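Local coordinates for protein folylpolyglutamate synthase (FolC) (PDB 6K8C) that probably adds glutamate to dihydropteroate to make dihydrofolate, and further glutamates to reduced folates, in ATP-dependent ligase reactions of folate metabolism, at residues V334-L339 with G352-L357; P82-F87 with L380-F385; R228-I231 with H235-R238; E276-S279 with L283-V286. One frame throughout, in Å; residues are numbered along the deposited sequence.

Contact 1. Residues V334-L339 with G352-L357; sequences VLILEL and GILETL
Leu-354 carries this contact from the helical side, its two methyls reaching Val-334 and Ile-336 of the strand. The segments belong to a beta-alpha-beta unit of the Mur-ligase-type glutamate ligase domain, in which strand 331-336 leads through helix 347-357 to the neighbouring parallel strand 361-363, and the helix packs on the sheet. The tight part is small and wholly apolar, 116 Å² in all. Leu-354 CD2 lies 3.7 Å from Val-334 CG2 and also brushes CB and CG1, so it sits against the whole branch of the valine. That valine has CG1 anti to the backbone N (chi1 -180°), which sets CG2 beside the N and turned to the helix. Val-334 and Ile-336 both direct their CB toward the helix, while Leu-335 between them points away, the ordinary alternation of a strand. Leu-359 packs on Val-334 and Leu-354, Tyr-361 on Ile-336 and Leu-354, and Leu-324 of helix 320-327 on Leu-354.

The loose part begins on the other flank of the helix. Glu-355 and Thr-356 are exposed, and the carboxylate OE2 of Glu-355 is hydrogen-bonded to the hydroxyl of Tyr-361 and not to this strand. Past Ile-336 the chain leaves the strand and runs away from the helix; Leu-337 and Leu-339 pack instead on helix 379-390, and Glu-338 is exposed. At the strand's last touching residue, Ile-336 and Leu-354 run alongside one another, pointing contrary ways, with Ile-336 CD1 4.0 Å from Leu-354 CD1.

Contact 2. Residues P82-F87 with L380-F385; sequences PHVFEF and LVANAF
Asn-383, Val-84 and Ala-382 hold the loop 82-87 against helix 380-385, and of these Asn-383 makes the one polar link. Its amide ND2 gives a hydrogen bond of 2.9 Å to the backbone O of Val-84, almost straight at 176°. The acceptor lies in the amide plane of Asn-383, on the line of the N-H, whereas seen from the carbonyl the donor is tilted 31° out of the plane. A chi1 of 173° swings the amide off the helix to the loop. Its other end, OD1, has a weak hydrogen bond from Lys-387 one turn along.

Val-84 is buried and also meets the helix through its side chain, CG1 lying 4.3 Å from Ala-382 CB, a light apolar touch beside the hydrogen bond. The same CG1 sits over the centre of the Phe-85 ring, 3.4 Å above its plane, and the two side chains lie together next to the helix. Glu-89 takes the backbone N atoms of Val-84, Phe-85 and Glu-86 on its carboxylate, which fixes the shape of the loop that offers the carbonyl.

The loop comes from the Mur ligase middle domain, between strands 76-79 and 91-93. Helix 379-390 packs on the C-terminal sheet, where Ala-382 rests on Ile-284 of strand 282-285, so the contact joins the two domains; Phe-85 adds an edge-to-face meeting with Tyr-386 of the same helix.

Contact 3. Residues R228-I231 with H235-R238; sequences RDYI and HLAR
Ile-231 meets Leu-236 both through backbone and side chain, just where helix 225-234 ends. The polar part is a backbone bond: Leu-236 N gives its hydrogen to Ile-231 O over 3.0 Å at 168°, with the donor in the carbonyl plane.

The helix closes in a Schellman motif. His-235 is the first residue to leave the helical conformation, with phi +53°, and this left-handed backbone conformation at one residue folds the chain back so that Leu-236 drops onto the last turn, while CB of His-235 points away from the helix and the residue is exposed.

Apolar packing supplies the rest. The stem of Leu-236 meets the isoleucine, Leu-236 CB lying 4.0 Å from Ile-231 CD1 with the two side chains at about a right angle, and Ile-231 CG2 leans on the carbonyl of Leu-236. The CD1 methyl of Leu-236 goes to the tyrosine, 3.4 Å from Tyr-230 CE2 and also close to CZ and OH, meeting the ring obliquely. With chi1 at 169°, the Tyr-230 ring swings toward the C-terminal end of the helix, where the leucine can reach it. Its hydroxyl is hydrogen-bonded to Lys-267 O, and its ring also meets that of Tyr-234. Beyond the cap, Arg-238 turns to Asp-285 of the glutamate ligase domain.

Contact 4. Residues E276-S279 with L283-V286; sequences ELLS and LIDV
Glu-276 and Ile-284 face each other as an antiparallel hydrogen-bonded pair, tied by two backbone bonds. Glu-276 N reaches Ile-284 O at 2.9 Å and 171°, and the return bond from Ile-284 N to Glu-276 O is shorter, 2.7 Å, but less straight at 154°. The same Glu-276 O also takes a CA-H contact from Leu-283 CA, 3.4 Å away. The carboxylate of Glu-276 turns off elsewhere, OE2 being hydrogen-bonded to Gly-273 N.

These bonds belong to a beta hairpin made of strands 276-279 and 282-285, at one edge of the six-stranded sheet of the glutamate ligase domain. Next to the paired residues, Leu-277 and Leu-283 make a non-hydrogen-bonded pair. Further on, Leu-278 and Ser-279 both face Ile-282 in a classic beta bulge, where the chain turns a corner.

On the face of Leu-277 and Leu-283 the packing is loose: Leu-277 is exposed, and its CD2 is 4.3 Å from Leu-283 CB, while Leu-283 reaches on to Leu-296 and Ile-300 of helix 290-303. The methyls at the corner are closer. There Leu-278 lies slantwise over Ile-284, with Leu-278 CD2 3.7 Å from Ile-284 CD1; the extended first torsion of the leucine (chi1 -179°) carries its branch to the isoleucine tip. Phe-85, from the middle domain, touches both Glu-276 and Leu-278.

Overall arrangement
Contacts 1 and 4 share the six-stranded sheet of the glutamate ligase domain: contact 1 is wholly buried and apolar, a helix on the inner strand 331-336, while contact 4 is partly buried and held by backbone bonds at the edge hairpin. Contact 2 joins the two domains by one side-chain amide and a light apolar touch. It meets both: Leu-337 and Leu-339 of contact 1 pack on Val-381, Ala-382 meets Ile-284 and Val-286 of contact 4, and Val-84 meets Val-286. Contact 3, a helix cap in the middle domain, has its apolar side chains buried and His-235 exposed; the salt bridge of Arg-238 NE to Asp-285 OD2, 2.7 Å, is another, charged link between the domains.

Contact 1. Residues V334-L339 with G352-L357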
loop_
_atom_site.group_PDB
_atom_site.type_symbol
_atom_site.label_atom_id
_atom_site.label_comp_id
_atom_site.label_asym_id
_atom_site.label_seq_id
_atom_site.Cartn_x
_atom_site.Cartn_y
_atom_site.Cartn_z
ATOM N N VAL A 334 17.139 8.503 -19.069
ATOM C CA VAL A 334 15.939 8.746 -18.276
ATOM C C VAL A 334 14.919 9.453 -19.153
ATOM O O VAL A 334 15.217 10.498 -19.742
ATOM C CB VAL A 334 16.240 9.580 -17.021
ATOM C CG1 VAL A 334 14.959 9.809 -16.219
ATOM C CG2 VAL A 334 17.306 8.898 -16.158
ATOM N N LEU A 335 13.719 8.889 -19.239
ATOM C CA LEU A 335 12.592 9.554 -19.881
ATOM C C LEU A 335 11.667 10.061 -18.784
ATOM O O LEU A 335 11.061 9.266 -18.058
ATOM C CB LEU A 335 11.866 8.609 -20.835
ATOM C CG LEU A 335 12.701 8.083 -22.009
ATOM C CD1 LEU A 335 11.884 7.127 -22.872
ATOM C CD2 LEU A 335 13.261 9.229 -22.845
ATOM N N ILE A 336 11.576 11.382 -18.645
ATOM C CA ILE A 336 10.730 11.963 -17.610
ATOM C C ILE A 336 9.270 11.829 -18.016
ATOM O O ILE A 336 8.874 12.251 -19.111
ATOM C CB ILE A 336 11.105 13.431 -17.365
ATOM C CG1 ILE A 336 12.599 13.556 -17.049
ATOM C CG2 ILE A 336 10.254 14.016 -16.244
ATOM C CD1 ILE A 336 13.139 14.960 -17.183
ATOM N N LEU A 337 8.460 11.239 -17.134
ATOM C CA LEU A 337 7.018 11.117 -17.352
ATOM C C LEU A 337 6.352 12.383 -16.832
ATOM O O LEU A 337 6.057 12.515 -15.642
ATOM C CB LEU A 337 6.461 9.870 -16.675
ATOM C CG LEU A 337 5.032 9.487 -17.078
ATOM C CD1 LEU A 337 4.962 9.166 -18.547
ATOM C CD2 LEU A 337 4.520 8.316 -16.253
ATOM N N GLU A 338 6.116 13.323 -17.745
ATOM C CA GLU A 338 5.492 14.599 -17.417
ATOM C C GLU A 338 4.224 14.397 -16.600
ATOM O O GLU A 338 3.306 13.687 -17.022
ATOM C CB GLU A 338 5.171 15.353 -18.707
ATOM C CG GLU A 338 5.009 16.853 -18.539
ATOM C CD GLU A 338 5.675 17.619 -19.659
ATOM O OE1 GLU A 338 5.305 17.383 -20.828
ATOM O OE2 GLU A 338 6.558 18.455 -19.376
ATOM N N LEU A 339 4.193 15.003 -15.412
ATOM C CA LEU A 339 3.025 15.000 -14.545
ATOM C C LEU A 339 2.830 16.405 -14.002
ATOM O O LEU A 339 3.792 17.044 -13.565
ATOM C CB LEU A 339 3.173 14.010 -13.382
ATOM C CG LEU A 339 3.024 12.523 -13.700
ATOM C CD1 LEU A 339 3.694 11.693 -12.621
ATOM C CD2 LEU A 339 1.564 12.143 -13.848
ATOM N N GLY A 352 18.068 19.295 -13.395
ATOM C CA GLY A 352 19.355 19.637 -12.814
ATOM C C GLY A 352 19.978 18.493 -12.043
ATOM O O GLY A 352 21.204 18.346 -12.026
ATOM N N ILE A 353 19.149 17.675 -11.389
ATOM C CA ILE A 353 19.663 16.486 -10.716
ATOM C C ILE A 353 20.242 15.517 -11.734
ATOM O O ILE A 353 21.337 14.969 -11.546
ATOM C CB ILE A 353 18.552 15.832 -9.876
ATOM C CG1 ILE A 353 18.128 16.765 -8.742
ATOM C CG2 ILE A 353 19.010 14.476 -9.336
ATOM C CD1 ILE A 353 16.832 16.367 -8.072
ATOM N N LEU A 354 19.520 15.301 -12.836
ATOM C CA LEU A 354 19.997 14.390 -13.868
ATOM C C LEU A 354 21.280 14.905 -14.500
ATOM O O LEU A 354 22.163 14.119 -14.861
ATOM C CB LEU A 354 18.905 14.186 -14.921
ATOM C CG LEU A 354 17.652 13.511 -14.358
ATOM C CD1 LEU A 354 16.434 13.791 -15.220
ATOM C CD2 LEU A 354 17.880 12.009 -14.220
ATOM N N GLU A 355 21.406 16.227 -14.636
ATOM C CA GLU A 355 22.635 16.788 -15.185
ATOM C C GLU A 355 23.794 16.640 -14.203
ATOM O O GLU A 355 24.910 16.296 -14.605
ATOM C CB GLU A 355 22.417 18.251 -15.572
ATOM C CG GLU A 355 21.783 18.419 -16.950
ATOM C CD GLU A 355 21.042 19.735 -17.110
ATOM O OE1 GLU A 355 21.393 20.710 -16.412
ATOM O OE2 GLU A 355 20.104 19.795 -17.937
ATOM N N THR A 356 23.547 16.877 -12.913
ATOM C CA THR A 356 24.576 16.621 -11.908
ATOM C C THR A 356 25.049 15.173 -11.968
ATOM O O THR A 356 26.245 14.893 -11.826
ATOM C CB THR A 356 24.046 16.943 -10.508
ATOM O OG1 THR A 356 23.754 18.341 -10.408
ATOM C CG2 THR A 356 25.067 16.558 -9.441
ATOM N N LEU A 357 24.127 14.241 -12.203
ATOM C CA LEU A 357 24.469 12.826 -12.201
ATOM C C LEU A 357 25.071 12.349 -13.517
ATOM O O LEU A 357 25.618 11.243 -13.561
ATOM C CB LEU A 357 23.223 12.006 -11.861
ATOM C CG LEU A 357 22.878 12.070 -10.373
ATOM C CD1 LEU A 357 21.484 11.538 -10.107
ATOM C CD2 LEU A 357 23.920 11.313 -9.543
#

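Contact 2. Residues P82-F87 with L380-F385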
loop_
_atom_site.group_PDB
_atom_site.type_symbol
_atom_site.label_atom_id
_atom_site.label_comp_id
_atom_site.label_asym_id
_atom_site.label_seq_id
_atom_site.Cartn_x
_atom_site.Cartn_y
_atom_site.Cartn_z
ATOM N N PRO A 82 -3.726 2.996 -2.983
ATOM C CA PRO A 82 -4.731 2.946 -4.046
ATOM C C PRO A 82 -4.519 1.695 -4.879
ATOM O O PRO A 82 -4.171 0.663 -4.323
ATOM C CB PRO A 82 -4.452 4.216 -4.849
ATOM C CG PRO A 82 -2.963 4.377 -4.744
ATOM C CD PRO A 82 -2.550 3.788 -3.391
ATOM N N HIS A 83 -4.708 1.776 -6.191
ATOM C CA HIS A 83 -4.448 0.637 -7.054
ATOM C C HIS A 83 -3.515 1.059 -8.178
ATOM O O HIS A 83 -3.354 2.246 -8.472
ATOM C CB HIS A 83 -5.749 0.041 -7.613
ATOM C CG HIS A 83 -6.530 0.979 -8.480
ATOM N ND1 HIS A 83 -7.603 1.706 -8.011
ATOM C CD2 HIS A 83 -6.415 1.284 -9.794
ATOM C CE1 HIS A 83 -8.105 2.432 -8.995
ATOM N NE2 HIS A 83 -7.402 2.192 -10.088
ATOM N N VAL A 84 -2.876 0.067 -8.792
ATOM C CA VAL A 84 -1.944 0.319 -9.885
ATOM C C VAL A 84 -2.678 0.245 -11.216
ATOM O O VAL A 84 -2.689 1.210 -11.987
ATOM C CB VAL A 84 -0.774 -0.679 -9.864
ATOM C CG1 VAL A 84 0.167 -0.402 -11.029
ATOM C CG2 VAL A 84 -0.037 -0.609 -8.535
ATOM N N PHE A 85 -3.281 -0.908 -11.496
ATOM C CA PHE A 85 -3.925 -1.170 -12.774
ATOM C C PHE A 85 -5.442 -1.209 -12.679
ATOM O O PHE A 85 -6.118 -0.548 -13.470
ATOM C CB PHE A 85 -3.417 -2.495 -13.364
ATOM C CG PHE A 85 -1.916 -2.599 -13.417
ATOM C CD1 PHE A 85 -1.189 -1.868 -14.345
ATOM C CD2 PHE A 85 -1.235 -3.430 -12.544
ATOM C CE1 PHE A 85 0.193 -1.963 -14.398
ATOM C CE2 PHE A 85 0.149 -3.529 -12.593
ATOM C CZ PHE A 85 0.861 -2.792 -13.523
ATOM N N GLU A 86 -5.999 -1.970 -11.735
ATOM C CA GLU A 86 -7.443 -2.136 -11.625
ATOM C C GLU A 86 -7.900 -1.848 -10.206
ATOM O O GLU A 86 -7.184 -2.126 -9.239
ATOM C CB GLU A 86 -7.909 -3.555 -11.993
ATOM C CG GLU A 86 -7.385 -4.106 -13.298
ATOM C CD GLU A 86 -7.488 -5.618 -13.346
ATOM O OE1 GLU A 86 -8.537 -6.153 -12.927
ATOM O OE2 GLU A 86 -6.523 -6.270 -13.791
ATOM N N PHE A 87 -9.124 -1.322 -10.101
ATOM C CA PHE A 87 -9.732 -1.031 -8.803
ATOM C C PHE A 87 -9.784 -2.262 -7.904
ATOM O O PHE A 87 -9.620 -2.154 -6.683
ATOM C CB PHE A 87 -11.148 -0.471 -9.015
ATOM C CG PHE A 87 -11.885 -0.152 -7.735
ATOM C CD1 PHE A 87 -11.593 0.997 -7.017
ATOM C CD2 PHE A 87 -12.879 -0.994 -7.263
ATOM C CE1 PHE A 87 -12.269 1.300 -5.846
ATOM C CE2 PHE A 87 -13.565 -0.697 -6.089
ATOM C CZ PHE A 87 -13.256 0.452 -5.379
ATOM N N LEU A 380 1.328 7.000 -8.832
ATOM C CA LEU A 380 0.885 7.918 -9.876
ATOM C C LEU A 380 1.663 7.702 -11.167
ATOM O O LEU A 380 1.076 7.615 -12.252
ATOM C CB LEU A 380 1.027 9.364 -9.394
ATOM C CG LEU A 380 0.938 10.484 -10.432
ATOM C CD1 LEU A 380 -0.429 10.498 -11.101
ATOM C CD2 LEU A 380 1.232 11.834 -9.789
ATOM N N VAL A 381 2.990 7.608 -11.066
ATOM C CA VAL A 381 3.814 7.411 -12.257
ATOM C C VAL A 381 3.437 6.113 -12.959
ATOM O O VAL A 381 3.297 6.073 -14.187
ATOM C CB VAL A 381 5.308 7.437 -11.883
ATOM C CG1 VAL A 381 6.141 6.780 -12.971
ATOM C CG2 VAL A 381 5.772 8.864 -11.649
ATOM N N ALA A 382 3.248 5.037 -12.193
ATOM C CA ALA A 382 2.950 3.747 -12.806
ATOM C C ALA A 382 1.558 3.736 -13.418
ATOM O O ALA A 382 1.361 3.214 -14.521
ATOM C CB ALA A 382 3.087 2.627 -11.776
ATOM N N ASN A 383 0.576 4.306 -12.715
ATOM C CA ASN A 383 -0.789 4.293 -13.232
ATOM C C ASN A 383 -0.934 5.217 -14.438
ATOM O O ASN A 383 -1.647 4.890 -15.393
ATOM C CB ASN A 383 -1.774 4.680 -12.130
ATOM C CG ASN A 383 -3.186 4.852 -12.649
ATOM O OD1 ASN A 383 -3.625 5.968 -12.923
ATOM N ND2 ASN A 383 -3.902 3.742 -12.801
ATOM N N ALA A 384 -0.250 6.366 -14.418
ATOM C CA ALA A 384 -0.305 7.276 -15.560
ATOM C C ALA A 384 0.416 6.691 -16.768
ATOM O O ALA A 384 -0.033 6.868 -17.908
ATOM C CB ALA A 384 0.285 8.636 -15.184
ATOM N N PHE A 385 1.537 6.000 -16.548
ATOM C CA PHE A 385 2.172 5.282 -17.648
ATOM C C PHE A 385 1.234 4.233 -18.224
ATOM O O PHE A 385 1.129 4.076 -19.445
ATOM C CB PHE A 385 3.463 4.603 -17.191
ATOM C CG PHE A 385 4.009 3.645 -18.209
ATOM C CD1 PHE A 385 4.770 4.108 -19.267
ATOM C CD2 PHE A 385 3.718 2.290 -18.139
ATOM C CE1 PHE A 385 5.261 3.238 -20.220
ATOM C CE2 PHE A 385 4.202 1.417 -19.092
ATOM C CZ PHE A 385 4.975 1.889 -20.132
#

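Contact 3. Residues R228-I231 with H235-R238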
loop_
_atom_site.group_PDB
_atom_site.type_symbol
_atom_site.label_atom_id
_atom_site.label_comp_id
_atom_site.label_asym_id
_atom_site.label_seq_id
_atom_site.Cartn_x
_atom_site.Cartn_y
_atom_site.Cartn_z
ATOM N N ARG A 228 15.560 -13.367 7.905
ATOM C CA ARG A 228 16.658 -13.247 6.950
ATOM C C ARG A 228 16.663 -14.415 5.974
ATOM O O ARG A 228 16.837 -14.222 4.766
ATOM C CB ARG A 228 18.005 -13.167 7.675
ATOM C CG ARG A 228 18.280 -11.830 8.327
ATOM C CD ARG A 228 19.609 -11.230 7.903
ATOM N NE ARG A 228 19.850 -9.940 8.548
ATOM C CZ ARG A 228 19.296 -8.793 8.167
ATOM N NH1 ARG A 228 18.462 -8.761 7.134
ATOM N NH2 ARG A 228 19.579 -7.671 8.817
ATOM N N ASP A 229 16.472 -15.636 6.482
ATOM C CA ASP A 229 16.489 -16.813 5.619
ATOM C C ASP A 229 15.356 -16.766 4.604
ATOM O O ASP A 229 15.553 -17.070 3.421
ATOM C CB ASP A 229 16.394 -18.080 6.470
ATOM C CG ASP A 229 17.688 -18.385 7.210
ATOM O OD1 ASP A 229 18.690 -17.686 6.969
ATOM O OD2 ASP A 229 17.701 -19.318 8.035
ATOM N N TYR A 230 14.159 -16.383 5.051
ATOM C CA TYR A 230 13.026 -16.272 4.139
ATOM C C TYR A 230 13.306 -15.258 3.038
ATOM O O TYR A 230 13.049 -15.519 1.857
ATOM C CB TYR A 230 11.768 -15.895 4.925
ATOM C CG TYR A 230 10.593 -15.486 4.062
ATOM C CD1 TYR A 230 9.741 -16.437 3.521
ATOM C CD2 TYR A 230 10.340 -14.149 3.789
ATOM C CE1 TYR A 230 8.659 -16.063 2.727
ATOM C CE2 TYR A 230 9.263 -13.766 3.007
ATOM C CZ TYR A 230 8.433 -14.725 2.471
ATOM O OH TYR A 230 7.359 -14.337 1.691
ATOM N N ILE A 231 13.851 -14.096 3.406
ATOM C CA ILE A 231 14.115 -13.053 2.418
ATOM C C ILE A 231 15.160 -13.516 1.406
ATOM O O ILE A 231 15.010 -13.301 0.197
ATOM C CB ILE A 231 14.543 -11.748 3.116
ATOM C CG1 ILE A 231 13.395 -11.177 3.956
ATOM C CG2 ILE A 231 14.985 -10.722 2.089
ATOM C CD1 ILE A 231 12.214 -10.683 3.137
ATOM N N HIS A 235 14.873 -14.126 -2.691
ATOM C CA HIS A 235 15.430 -12.906 -3.276
ATOM C C HIS A 235 14.436 -11.746 -3.193
ATOM O O HIS A 235 14.200 -11.021 -4.163
ATOM C CB HIS A 235 15.886 -13.154 -4.714
ATOM C CG HIS A 235 16.866 -14.281 -4.850
ATOM N ND1 HIS A 235 16.940 -15.076 -5.976
ATOM C CD2 HIS A 235 17.808 -14.751 -3.997
ATOM C CE1 HIS A 235 17.889 -15.982 -5.811
ATOM N NE2 HIS A 235 18.430 -15.808 -4.618
ATOM N N LEU A 236 13.845 -11.576 -2.010
ATOM C CA LEU A 236 12.851 -10.536 -1.755
ATOM C C LEU A 236 13.468 -9.267 -1.189
ATOM O O LEU A 236 12.894 -8.666 -0.277
ATOM C CB LEU A 236 11.768 -11.070 -0.821
ATOM C CG LEU A 236 10.867 -12.194 -1.334
ATOM C CD1 LEU A 236 10.043 -12.791 -0.203
ATOM C CD2 LEU A 236 9.962 -11.700 -2.455
ATOM N N ALA A 237 14.615 -8.822 -1.713
ATOM C CA ALA A 237 15.197 -7.559 -1.265
ATOM C C ALA A 237 14.288 -6.371 -1.542
ATOM O O ALA A 237 14.513 -5.288 -0.985
ATOM C CB ALA A 237 16.552 -7.330 -1.931
ATOM N N ARG A 238 13.271 -6.547 -2.391
ATOM C CA ARG A 238 12.337 -5.464 -2.668
ATOM C C ARG A 238 11.618 -5.001 -1.406
ATOM O O ARG A 238 11.229 -3.831 -1.304
ATOM C CB ARG A 238 11.327 -5.913 -3.732
ATOM C CG ARG A 238 10.211 -4.918 -4.017
ATOM C CD ARG A 238 10.795 -3.624 -4.539
ATOM N NE ARG A 238 9.792 -2.592 -4.797
ATOM C CZ ARG A 238 9.199 -1.866 -3.856
ATOM N NH1 ARG A 238 9.479 -2.068 -2.571
ATOM N NH2 ARG A 238 8.321 -0.936 -4.197
#

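Contact 4. Residues E276-S279 with L283-V286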
loop_
_atom_site.group_PDB
_atom_site.type_symbol
_atom_site.label_atom_id
_atom_site.label_comp_id
_atom_site.label_asym_id
_atom_site.label_seq_id
_atom_site.Cartn_x
_atom_site.Cartn_y
_atom_site.Cartn_z
ATOM N N GLU A 276 7.261 -5.644 -11.070
ATOM C CA GLU A 276 6.305 -6.358 -11.906
ATOM C C GLU A 276 6.672 -6.209 -13.377
ATOM O O GLU A 276 6.824 -5.089 -13.873
ATOM C CB GLU A 276 4.888 -5.843 -11.668
ATOM C CG GLU A 276 3.830 -6.551 -12.511
ATOM C CD GLU A 276 2.534 -6.751 -11.759
ATOM O OE1 GLU A 276 1.472 -6.804 -12.411
ATOM O OE2 GLU A 276 2.577 -6.858 -10.515
ATOM N N LEU A 277 6.814 -7.337 -14.065
ATOM C CA LEU A 277 7.064 -7.341 -15.504
ATOM C C LEU A 277 5.725 -7.214 -16.212
ATOM O O LEU A 277 5.009 -8.202 -16.386
ATOM C CB LEU A 277 7.786 -8.615 -15.923
ATOM C CG LEU A 277 9.290 -8.571 -16.191
ATOM C CD1 LEU A 277 9.734 -9.865 -16.852
ATOM C CD2 LEU A 277 9.680 -7.371 -17.042
ATOM N N LEU A 278 5.370 -5.989 -16.609
ATOM C CA LEU A 278 4.144 -5.790 -17.379
ATOM C C LEU A 278 4.228 -6.470 -18.737
ATOM O O LEU A 278 3.228 -6.994 -19.240
ATOM C CB LEU A 278 3.871 -4.296 -17.551
ATOM C CG LEU A 278 2.611 -3.897 -18.326
ATOM C CD1 LEU A 278 1.363 -4.238 -17.532
ATOM C CD2 LEU A 278 2.638 -2.417 -18.670
ATOM N N SER A 279 5.409 -6.479 -19.333
ATOM C CA SER A 279 5.632 -7.072 -20.642
ATOM C C SER A 279 7.067 -7.558 -20.664
ATOM O O SER A 279 7.818 -7.333 -19.704
ATOM C CB SER A 279 5.356 -6.056 -21.758
ATOM O OG SER A 279 6.383 -5.087 -21.826
ATOM N N LEU A 283 9.395 -3.267 -16.986
ATOM C CA LEU A 283 9.324 -3.523 -15.558
ATOM C C LEU A 283 8.684 -2.312 -14.886
ATOM O O LEU A 283 9.014 -1.168 -15.212
ATOM C CB LEU A 283 10.731 -3.787 -15.002
ATOM C CG LEU A 283 10.947 -4.154 -13.533
ATOM C CD1 LEU A 283 10.368 -5.531 -13.216
ATOM C CD2 LEU A 283 12.435 -4.113 -13.222
ATOM N N ILE A 284 7.755 -2.562 -13.961
ATOM C CA ILE A 284 6.975 -1.507 -13.323
ATOM C C ILE A 284 7.099 -1.638 -11.809
ATOM O O ILE A 284 7.006 -2.743 -11.264
ATOM C CB ILE A 284 5.490 -1.562 -13.744
ATOM C CG1 ILE A 284 5.329 -1.126 -15.199
ATOM C CG2 ILE A 284 4.644 -0.675 -12.845
ATOM C CD1 ILE A 284 3.902 -0.756 -15.569
ATOM N N ASP A 285 7.291 -0.509 -11.129
ATOM C CA ASP A 285 7.376 -0.515 -9.675
ATOM C C ASP A 285 6.903 0.827 -9.142
ATOM O O ASP A 285 7.347 1.878 -9.613
ATOM C CB ASP A 285 8.804 -0.812 -9.203
ATOM C CG ASP A 285 8.871 -1.102 -7.717
ATOM O OD1 ASP A 285 8.784 -0.141 -6.925
ATOM O OD2 ASP A 285 9.000 -2.288 -7.347
ATOM N N VAL A 286 6.002 0.783 -8.151
ATOM C CA VAL A 286 5.404 1.997 -7.607
ATOM C C VAL A 286 6.243 2.633 -6.507
ATOM O O VAL A 286 5.809 3.630 -5.914
ATOM C CB VAL A 286 3.995 1.714 -7.056
ATOM C CG1 VAL A 286 3.074 1.264 -8.179
ATOM C CG2 VAL A 286 4.063 0.657 -5.957
#